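Local atomic coordinates of chitinase (Paenibacillus sp. FPU-7, PDB entry 5GZT), a protein that probably hydrolyses chitin and chitodextrins at random internal beta-1,4-linkages between N-acetylglucosamine units, as a multi-modular enzyme of the bacterial cell surface. Residues D971-E977 / Y1022-W1026; L1055-F1060 / F1087-D1091; Y204-A210 / K258-G262. All blocks are in the same frame, centred on the assembly; numbering follows the deposited sequence.

Contact 1 of 3, residues D971-E977 / Y1022-W1026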
# COMPACT_ATOMS: atom_id res chain seq x y z
N ASP B 971 -34.76 -6.88 6.74
CA ASP B 971 -34.32 -8.26 7.02
C ASP B 971 -32.93 -8.57 6.55
O ASP B 971 -32.63 -9.73 6.24
CB ASP B 971 -35.23 -9.30 6.37
CG ASP B 971 -36.67 -9.22 6.81
OD1 ASP B 971 -36.95 -8.89 7.97
OD2 ASP B 971 -37.57 -9.50 5.96
N TYR B 972 -32.06 -7.56 6.50
CA TYR B 972 -30.69 -7.79 6.07
C TYR B 972 -29.85 -8.69 7.01
O TYR B 972 -28.91 -9.36 6.57
CB TYR B 972 -29.95 -6.45 5.94
CG TYR B 972 -30.55 -5.40 5.00
CD1 TYR B 972 -31.06 -5.73 3.76
CD2 TYR B 972 -30.41 -4.04 5.31
CE1 TYR B 972 -31.58 -4.75 2.94
CE2 TYR B 972 -30.88 -3.06 4.49
CZ TYR B 972 -31.44 -3.44 3.26
OH TYR B 972 -31.92 -2.47 2.44
N HIS B 973 -30.13 -8.59 8.30
CA HIS B 973 -29.41 -9.28 9.34
C HIS B 973 -30.42 -9.67 10.39
O HIS B 973 -31.50 -9.03 10.50
CB HIS B 973 -28.35 -8.35 9.91
CG HIS B 973 -27.29 -8.03 8.94
ND1 HIS B 973 -26.49 -9.00 8.37
CD2 HIS B 973 -26.94 -6.87 8.36
CE1 HIS B 973 -25.62 -8.43 7.55
NE2 HIS B 973 -25.88 -7.14 7.52
N GLY B 974 -30.09 -10.73 11.14
CA GLY B 974 -30.95 -11.15 12.30
C GLY B 974 -30.40 -12.41 12.99
O GLY B 974 -29.23 -12.72 12.85
N SER B 975 -31.28 -13.19 13.63
CA SER B 975 -30.87 -14.28 14.58
C SER B 975 -30.12 -15.45 13.95
O SER B 975 -29.37 -16.12 14.61
CB SER B 975 -32.08 -14.79 15.39
OG SER B 975 -33.13 -15.22 14.55
N TRP B 976 -30.31 -15.64 12.65
CA TRP B 976 -29.52 -16.60 11.91
C TRP B 976 -28.01 -16.28 11.90
O TRP B 976 -27.23 -17.11 11.50
CB TRP B 976 -30.07 -16.80 10.49
CG TRP B 976 -30.02 -15.55 9.58
CD1 TRP B 976 -29.01 -15.18 8.72
CD2 TRP B 976 -31.01 -14.53 9.49
NE1 TRP B 976 -29.32 -13.98 8.11
CE2 TRP B 976 -30.55 -13.58 8.56
CE3 TRP B 976 -32.27 -14.35 10.08
CZ2 TRP B 976 -31.29 -12.46 8.24
CZ3 TRP B 976 -33.01 -13.24 9.75
CH2 TRP B 976 -32.52 -12.31 8.86
N GLU B 977 -27.60 -15.08 12.33
CA GLU B 977 -26.17 -14.74 12.43
C GLU B 977 -25.91 -14.42 13.90
O GLU B 977 -26.86 -14.16 14.65
CB GLU B 977 -25.81 -13.49 11.60
CG GLU B 977 -26.29 -13.53 10.16
CD GLU B 977 -26.49 -12.15 9.54
OE1 GLU B 977 -27.01 -11.22 10.20
OE2 GLU B 977 -26.10 -12.01 8.39
N TYR B 1022 -41.27 -3.55 12.17
CA TYR B 1022 -40.91 -4.55 13.17
C TYR B 1022 -39.42 -4.54 13.28
O TYR B 1022 -38.70 -4.13 12.33
CB TYR B 1022 -41.39 -5.98 12.81
CG TYR B 1022 -40.84 -6.52 11.50
CD1 TYR B 1022 -41.48 -6.25 10.25
CD2 TYR B 1022 -39.70 -7.29 11.47
CE1 TYR B 1022 -40.97 -6.72 9.04
CE2 TYR B 1022 -39.18 -7.77 10.26
CZ TYR B 1022 -39.82 -7.47 9.05
OH TYR B 1022 -39.26 -7.98 7.90
N ALA B 1023 -38.94 -5.14 14.38
CA ALA B 1023 -37.51 -5.25 14.66
C ALA B 1023 -36.94 -6.62 14.52
O ALA B 1023 -37.63 -7.62 14.47
CB ALA B 1023 -37.25 -4.75 16.06
N ARG B 1024 -35.62 -6.65 14.49
CA ARG B 1024 -34.83 -7.88 14.71
C ARG B 1024 -33.78 -7.55 15.74
O ARG B 1024 -33.65 -6.40 16.14
CB ARG B 1024 -34.21 -8.40 13.42
CG ARG B 1024 -35.26 -8.92 12.44
CD ARG B 1024 -34.61 -9.46 11.16
NE ARG B 1024 -35.66 -9.90 10.25
CZ ARG B 1024 -36.37 -11.03 10.38
NH1 ARG B 1024 -36.10 -11.93 11.32
NH2 ARG B 1024 -37.35 -11.28 9.53
N GLY B 1025 -33.10 -8.55 16.26
CA GLY B 1025 -32.25 -8.30 17.44
C GLY B 1025 -31.43 -9.51 17.87
O GLY B 1025 -31.53 -10.56 17.24
N TRP B 1026 -30.53 -9.32 18.85
CA TRP B 1026 -29.69 -10.40 19.37
C TRP B 1026 -29.59 -10.26 20.90
O TRP B 1026 -29.68 -9.16 21.43
CB TRP B 1026 -28.26 -10.39 18.79
CG TRP B 1026 -28.14 -10.64 17.36
CD1 TRP B 1026 -27.82 -11.82 16.73
CD2 TRP B 1026 -28.34 -9.68 16.35
NE1 TRP B 1026 -27.83 -11.63 15.35
CE2 TRP B 1026 -28.16 -10.32 15.10
CE3 TRP B 1026 -28.72 -8.33 16.37
CZ2 TRP B 1026 -28.33 -9.66 13.89
CZ3 TRP B 1026 -28.88 -7.67 15.16
CH2 TRP B 1026 -28.66 -8.34 13.94
O HOH W 1 -33.97 -12.42 13.54
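Charge chemistry anchors one end of this contact. Asp971 OD1 forms a salt bridge with Arg1024 NE at 2.8 Å and also accepts a hydrogen bond from Arg1024 NH2 at 2.9 Å, while Tyr1022 OH donates a very short bond of 2.5 Å to the same Asp971 OD1. Three donors converge on one carboxylate oxygen. At the other end, Trp1026 NE1 donates to the carbonyl Glu977 O at 2.8 Å, at the last residue of the type I turn Gly974-Glu977. Between these ends, water 1 accepts from Ser975 N (2.8 Å) and Arg1024 NH1 (3.1 Å). Van der Waals contacts fill the rest: the edge of the Trp976 ring, at CZ3, lies over one face of the Arg1024 guanidinium, 3.7 Å from Arg1024 NH1, and His973 CB sits 4.0 Å from Trp1026 CH2. Within the loop, His973 ND1 bonds to Glu977 OE1 (2.9 Å) and OE2 (3.0 Å), and its NE2 to Asp995. The loop follows the sixth barrel strand, 964-967, and strand 1024-1026 begins the domain inserted after the seventh. Acid, base, phenol and indole therefore join a catalytic-face loop of this family 18 TIM barrel to its insertion domain through mainly polar chemistry.

Contact 2 of 3, residues L1055-F1060 / F1087-D1091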
# COMPACT_ATOMS: atom_id res chain seq x y z
N LEU B 1055 -42.34 -2.76 20.65
CA LEU B 1055 -41.26 -1.91 21.06
C LEU B 1055 -41.82 -0.88 22.00
O LEU B 1055 -41.20 -0.62 23.07
CB LEU B 1055 -40.51 -1.24 19.90
CG LEU B 1055 -39.76 -2.14 18.93
CD1 LEU B 1055 -38.99 -1.23 17.97
CD2 LEU B 1055 -38.82 -3.06 19.69
N VAL B 1056 -42.97 -0.34 21.65
CA VAL B 1056 -43.56 0.71 22.42
C VAL B 1056 -43.92 0.23 23.83
O VAL B 1056 -43.54 0.86 24.78
CB VAL B 1056 -44.78 1.34 21.74
CG1 VAL B 1056 -45.62 2.21 22.71
CG2 VAL B 1056 -44.32 2.18 20.58
N LYS B 1057 -44.64 -0.87 23.98
CA LYS B 1057 -45.08 -1.24 25.32
C LYS B 1057 -44.02 -1.99 26.18
O LYS B 1057 -44.09 -1.94 27.40
CB LYS B 1057 -46.44 -1.95 25.28
CG LYS B 1057 -46.46 -3.29 24.58
CD LYS B 1057 -47.91 -3.80 24.50
CE LYS B 1057 -48.05 -5.07 23.64
NZ LYS B 1057 -46.93 -6.07 23.77
N ASP B 1058 -43.03 -2.63 25.56
CA ASP B 1058 -42.11 -3.54 26.26
C ASP B 1058 -40.63 -3.17 26.21
O ASP B 1058 -39.85 -3.89 26.83
CB ASP B 1058 -42.17 -4.97 25.66
CG ASP B 1058 -43.54 -5.65 25.79
OD1 ASP B 1058 -44.40 -5.19 26.55
OD2 ASP B 1058 -43.73 -6.69 25.12
N TYR B 1059 -40.20 -2.19 25.41
CA TYR B 1059 -38.73 -1.96 25.21
C TYR B 1059 -38.31 -0.54 25.47
O TYR B 1059 -37.39 -0.25 26.26
CB TYR B 1059 -38.31 -2.31 23.78
CG TYR B 1059 -38.23 -3.77 23.49
CD1 TYR B 1059 -39.39 -4.52 23.31
CD2 TYR B 1059 -37.01 -4.40 23.38
CE1 TYR B 1059 -39.31 -5.88 23.04
CE2 TYR B 1059 -36.93 -5.76 23.13
CZ TYR B 1059 -38.07 -6.48 22.95
OH TYR B 1059 -37.94 -7.81 22.68
N PHE B 1060 -39.01 0.38 24.83
CA PHE B 1060 -38.74 1.78 25.03
C PHE B 1060 -38.85 2.16 26.53
O PHE B 1060 -39.89 1.92 27.19
CB PHE B 1060 -39.66 2.68 24.17
CG PHE B 1060 -39.47 2.55 22.64
CD1 PHE B 1060 -38.25 2.08 22.05
CD2 PHE B 1060 -40.52 2.92 21.78
CE1 PHE B 1060 -38.13 1.98 20.66
CE2 PHE B 1060 -40.39 2.83 20.39
CZ PHE B 1060 -39.19 2.36 19.84
N PHE B 1087 -29.51 -6.16 21.86
CA PHE B 1087 -29.35 -5.16 20.80
C PHE B 1087 -30.51 -5.33 19.84
O PHE B 1087 -30.72 -6.43 19.35
CB PHE B 1087 -28.05 -5.46 20.03
CG PHE B 1087 -27.80 -4.54 18.87
CD1 PHE B 1087 -28.29 -4.88 17.58
CD2 PHE B 1087 -27.08 -3.38 19.03
CE1 PHE B 1087 -28.06 -4.03 16.49
CE2 PHE B 1087 -26.85 -2.53 17.94
CZ PHE B 1087 -27.35 -2.85 16.66
N ILE B 1088 -31.18 -4.23 19.53
CA ILE B 1088 -32.37 -4.23 18.66
C ILE B 1088 -32.13 -3.32 17.43
O ILE B 1088 -31.70 -2.21 17.60
CB ILE B 1088 -33.62 -3.72 19.42
CG1 ILE B 1088 -33.93 -4.60 20.63
CG2 ILE B 1088 -34.87 -3.69 18.54
CD1 ILE B 1088 -34.14 -6.10 20.34
N THR B 1089 -32.50 -3.77 16.23
CA THR B 1089 -32.36 -3.00 14.99
C THR B 1089 -33.71 -2.93 14.32
O THR B 1089 -34.40 -3.97 14.17
CB THR B 1089 -31.30 -3.61 14.08
OG1 THR B 1089 -31.40 -3.06 12.77
CG2 THR B 1089 -31.36 -5.16 14.06
N TYR B 1090 -34.10 -1.72 14.00
CA TYR B 1090 -35.47 -1.45 13.60
C TYR B 1090 -35.54 -0.18 12.76
O TYR B 1090 -34.48 0.50 12.63
CB TYR B 1090 -36.39 -1.36 14.85
CG TYR B 1090 -36.13 -0.21 15.77
CD1 TYR B 1090 -34.95 -0.14 16.56
CD2 TYR B 1090 -37.03 0.81 15.90
CE1 TYR B 1090 -34.70 0.94 17.39
CE2 TYR B 1090 -36.81 1.89 16.77
CZ TYR B 1090 -35.65 1.97 17.51
OH TYR B 1090 -35.45 3.08 18.33
N ASP B 1091 -36.73 0.14 12.18
CA ASP B 1091 -37.00 1.46 11.60
C ASP B 1091 -37.80 2.25 12.57
O ASP B 1091 -38.73 1.71 13.11
CB ASP B 1091 -37.85 1.43 10.27
CG ASP B 1091 -37.00 1.31 9.00
OD1 ASP B 1091 -35.90 1.94 8.96
OD2 ASP B 1091 -37.37 0.47 8.11
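An apolar helix-on-sheet contact lies here, within the small alpha+beta domain that family 18 chitinases of this type insert between the seventh and eighth strands of the TIM barrel (1015-1020 and 1110-1114). The contact is made by side-chain packing: hydrogen bonds and salt bridges between the segments are absent, 204 Å² is buried, and the backbones stay well apart, with CA-CA distances of 9.5 Å for Leu1055 and Tyr1090 and 9.4 Å for Tyr1059 and Ile1088. The gap is filled by side chains, with Leu1055, Tyr1059, Ile1088 and Tyr1090 all directing their CA-to-CB bonds toward the other segment. Leu1055 spans both partners, its CD1 lying 3.5 Å from Tyr1090 CD2 and its CD2 4.2 Å from Ile1088 CG2. Tyr1059 CE2 reaches Ile1088 CD1 at 4.0 Å. Where the helix ends, Leu1055 O accepts from both Tyr1059 N and Phe1060 N at 3.0 Å, and the turned chain brings Phe1060 CZ within 3.9 Å of Tyr1090 CE2; these two rings meet obliquely, centroids 5.9 Å apart and planes at 50°. Helix 1052-1058 thereby covers a face of the antiparallel sheet that carries Ile1088, where Leu1077 of strand 1074-1079 also touches Ile1088, Phe1060 and Tyr1090, and Ala1023, just ahead of strand 1024-1026, adjoins Ile1088 and Tyr1090.

Contact 3 of 3, residues Y204-A210 / K258-G262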
# COMPACT_ATOMS: atom_id res chain seq x y z
N TYR B 204 23.60 -24.55 -15.04
CA TYR B 204 24.64 -25.43 -15.56
C TYR B 204 24.23 -26.88 -15.23
O TYR B 204 23.62 -27.16 -14.18
CB TYR B 204 26.01 -25.08 -14.98
CG TYR B 204 26.40 -23.61 -15.12
CD1 TYR B 204 26.24 -22.92 -16.34
CD2 TYR B 204 26.95 -22.91 -14.04
CE1 TYR B 204 26.60 -21.59 -16.47
CE2 TYR B 204 27.31 -21.58 -14.16
CZ TYR B 204 27.13 -20.93 -15.37
OH TYR B 204 27.49 -19.62 -15.49
N GLY B 205 24.53 -27.78 -16.16
CA GLY B 205 24.08 -29.17 -16.08
C GLY B 205 22.58 -29.30 -16.20
O GLY B 205 21.94 -30.07 -15.46
N TRP B 206 22.01 -28.54 -17.14
CA TRP B 206 20.58 -28.59 -17.38
C TRP B 206 20.23 -30.03 -17.74
O TRP B 206 20.64 -30.51 -18.80
CB TRP B 206 20.14 -27.63 -18.51
CG TRP B 206 18.63 -27.69 -18.76
CD1 TRP B 206 17.99 -28.01 -19.93
CD2 TRP B 206 17.60 -27.47 -17.78
NE1 TRP B 206 16.62 -28.00 -19.74
CE2 TRP B 206 16.36 -27.65 -18.44
CE3 TRP B 206 17.61 -27.11 -16.42
CZ2 TRP B 206 15.14 -27.50 -17.77
CZ3 TRP B 206 16.40 -26.96 -15.77
CH2 TRP B 206 15.18 -27.15 -16.44
N ASP B 207 19.54 -30.73 -16.84
CA ASP B 207 19.06 -32.08 -17.15
C ASP B 207 17.54 -32.08 -17.11
O ASP B 207 16.91 -32.98 -16.51
CB ASP B 207 19.68 -33.13 -16.21
CG ASP B 207 19.35 -34.61 -16.60
OD1 ASP B 207 19.15 -34.91 -17.80
OD2 ASP B 207 19.29 -35.46 -15.68
N ASN B 208 16.96 -31.08 -17.77
CA ASN B 208 15.54 -31.07 -18.01
C ASN B 208 14.75 -31.33 -16.70
O ASN B 208 13.76 -32.10 -16.67
CB ASN B 208 15.23 -32.12 -19.08
CG ASN B 208 13.90 -31.89 -19.75
OD1 ASN B 208 12.92 -32.58 -19.43
ND2 ASN B 208 13.85 -30.92 -20.66
N ASN B 209 15.22 -30.73 -15.61
CA ASN B 209 14.49 -30.75 -14.34
C ASN B 209 15.01 -29.65 -13.43
O ASN B 209 16.20 -29.22 -13.50
CB ASN B 209 14.58 -32.11 -13.63
CG ASN B 209 15.76 -32.18 -12.67
OD1 ASN B 209 16.91 -31.93 -13.05
ND2 ASN B 209 15.48 -32.49 -11.41
N ALA B 210 14.09 -29.21 -12.57
CA ALA B 210 14.35 -28.22 -11.53
C ALA B 210 13.08 -28.04 -10.72
O ALA B 210 11.95 -28.32 -11.19
CB ALA B 210 14.81 -26.89 -12.10
N LYS B 258 16.56 -25.11 -7.31
CA LYS B 258 17.61 -26.12 -7.50
C LYS B 258 17.26 -27.03 -8.69
O LYS B 258 16.06 -27.30 -8.96
CB LYS B 258 17.78 -26.97 -6.24
CG LYS B 258 16.44 -27.36 -5.67
CD LYS B 258 16.47 -28.54 -4.72
CE LYS B 258 15.23 -29.40 -4.93
NZ LYS B 258 14.94 -30.23 -3.73
N THR B 259 18.33 -27.47 -9.38
CA THR B 259 18.31 -28.49 -10.45
C THR B 259 18.80 -29.87 -9.94
O THR B 259 19.26 -30.01 -8.80
CB THR B 259 19.23 -28.06 -11.65
OG1 THR B 259 20.52 -27.60 -11.17
CG2 THR B 259 18.57 -26.95 -12.47
N ALA B 260 18.68 -30.90 -10.79
CA ALA B 260 19.34 -32.19 -10.52
C ALA B 260 19.69 -32.93 -11.82
O ALA B 260 19.43 -32.41 -12.91
CB ALA B 260 18.47 -33.07 -9.62
N LYS B 261 20.32 -34.09 -11.67
CA LYS B 261 20.36 -35.14 -12.71
C LYS B 261 20.21 -36.49 -12.00
O LYS B 261 21.20 -37.01 -11.47
CB LYS B 261 21.66 -35.14 -13.53
CG LYS B 261 22.07 -33.80 -14.11
CD LYS B 261 23.27 -33.16 -13.43
CE LYS B 261 24.49 -33.11 -14.33
NZ LYS B 261 24.78 -34.39 -15.01
N GLY B 262 18.99 -37.03 -11.97
CA GLY B 262 18.66 -38.29 -11.27
C GLY B 262 19.62 -38.68 -10.15
O GLY B 262 20.62 -39.34 -10.40
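Lys258 enters the contact through its backbone: its carbonyl O lies 3.2 Å from Ala210 CA, a CA-H...O approach with an angle of 124° at the hydrogen. Thr259 follows, its CA 4.1 Å from that of Ala210, and is the residue most covered by the other segment. Its CG2 meets Asn209 O at 3.4 Å, Ala210 CB at 3.8 Å and the edge of the Trp206 ring, at CZ3, at 3.9 Å. Thr259 OG1 is buried without a polar partner in the model; Tyr204 O stays 4.3 Å from it. Ala260 provides the hydrogen bond between the segments, its N donating to Asn209 OD1 at 3.0 Å and 142°, so the acceptor is a side-chain oxygen; that OD1 lies 2.6 Å from Ala260 O, a close approach of two acceptors, not a hydrogen bond. Asn209 ND2 packs 3.5 Å from Ala260 CB, and Asp207 CB sits 3.4 Å from Ala260 O. Lys261, partly exposed, keeps close contact. Asp207 OD2 touches Lys261 CA and CB, both at 3.2 Å, yet lies 5.6 Å from Lys261 NZ, too far for a salt bridge. Lys261 CD approaches Gly205 O at 3.9 Å; a CB on Gly205 would come within about 3.3 Å of Lys261 CE. Gly262 N, 4.0 Å from Asp207 OD2, ends the contact. Residues 204-209 link strand 197-203 of one sheet to strand 210-215 of another, consistent with a beta-sandwich. The chemistry is mostly van der Waals packing with a single directional bond, implying that shape rather than charge seats this connection against strand 251-261.

From the N terminus, contact 3 comes first: residues 204-210 and 258-262 close a loop rich in strands within the module that leads into the first family 18 barrel. Contact 1 closes much later, between 971 and 1026 in the second family 18 range, and contact 2 opens after it, at 1055. The three follow in series, neither nesting nor crossing. Contacts 1 and 2, with centres 13 Å apart, share an antiparallel sheet: Arg1024 O to Thr1089 N and Trp1026 N to Phe1087 O, each 2.9 Å and probable hydrogen bonds, couple barrel loop, sheet and helix. Contact 3 is remote, its centre about 61 Å from that of contact 1 and 72 Å from that of contact 2.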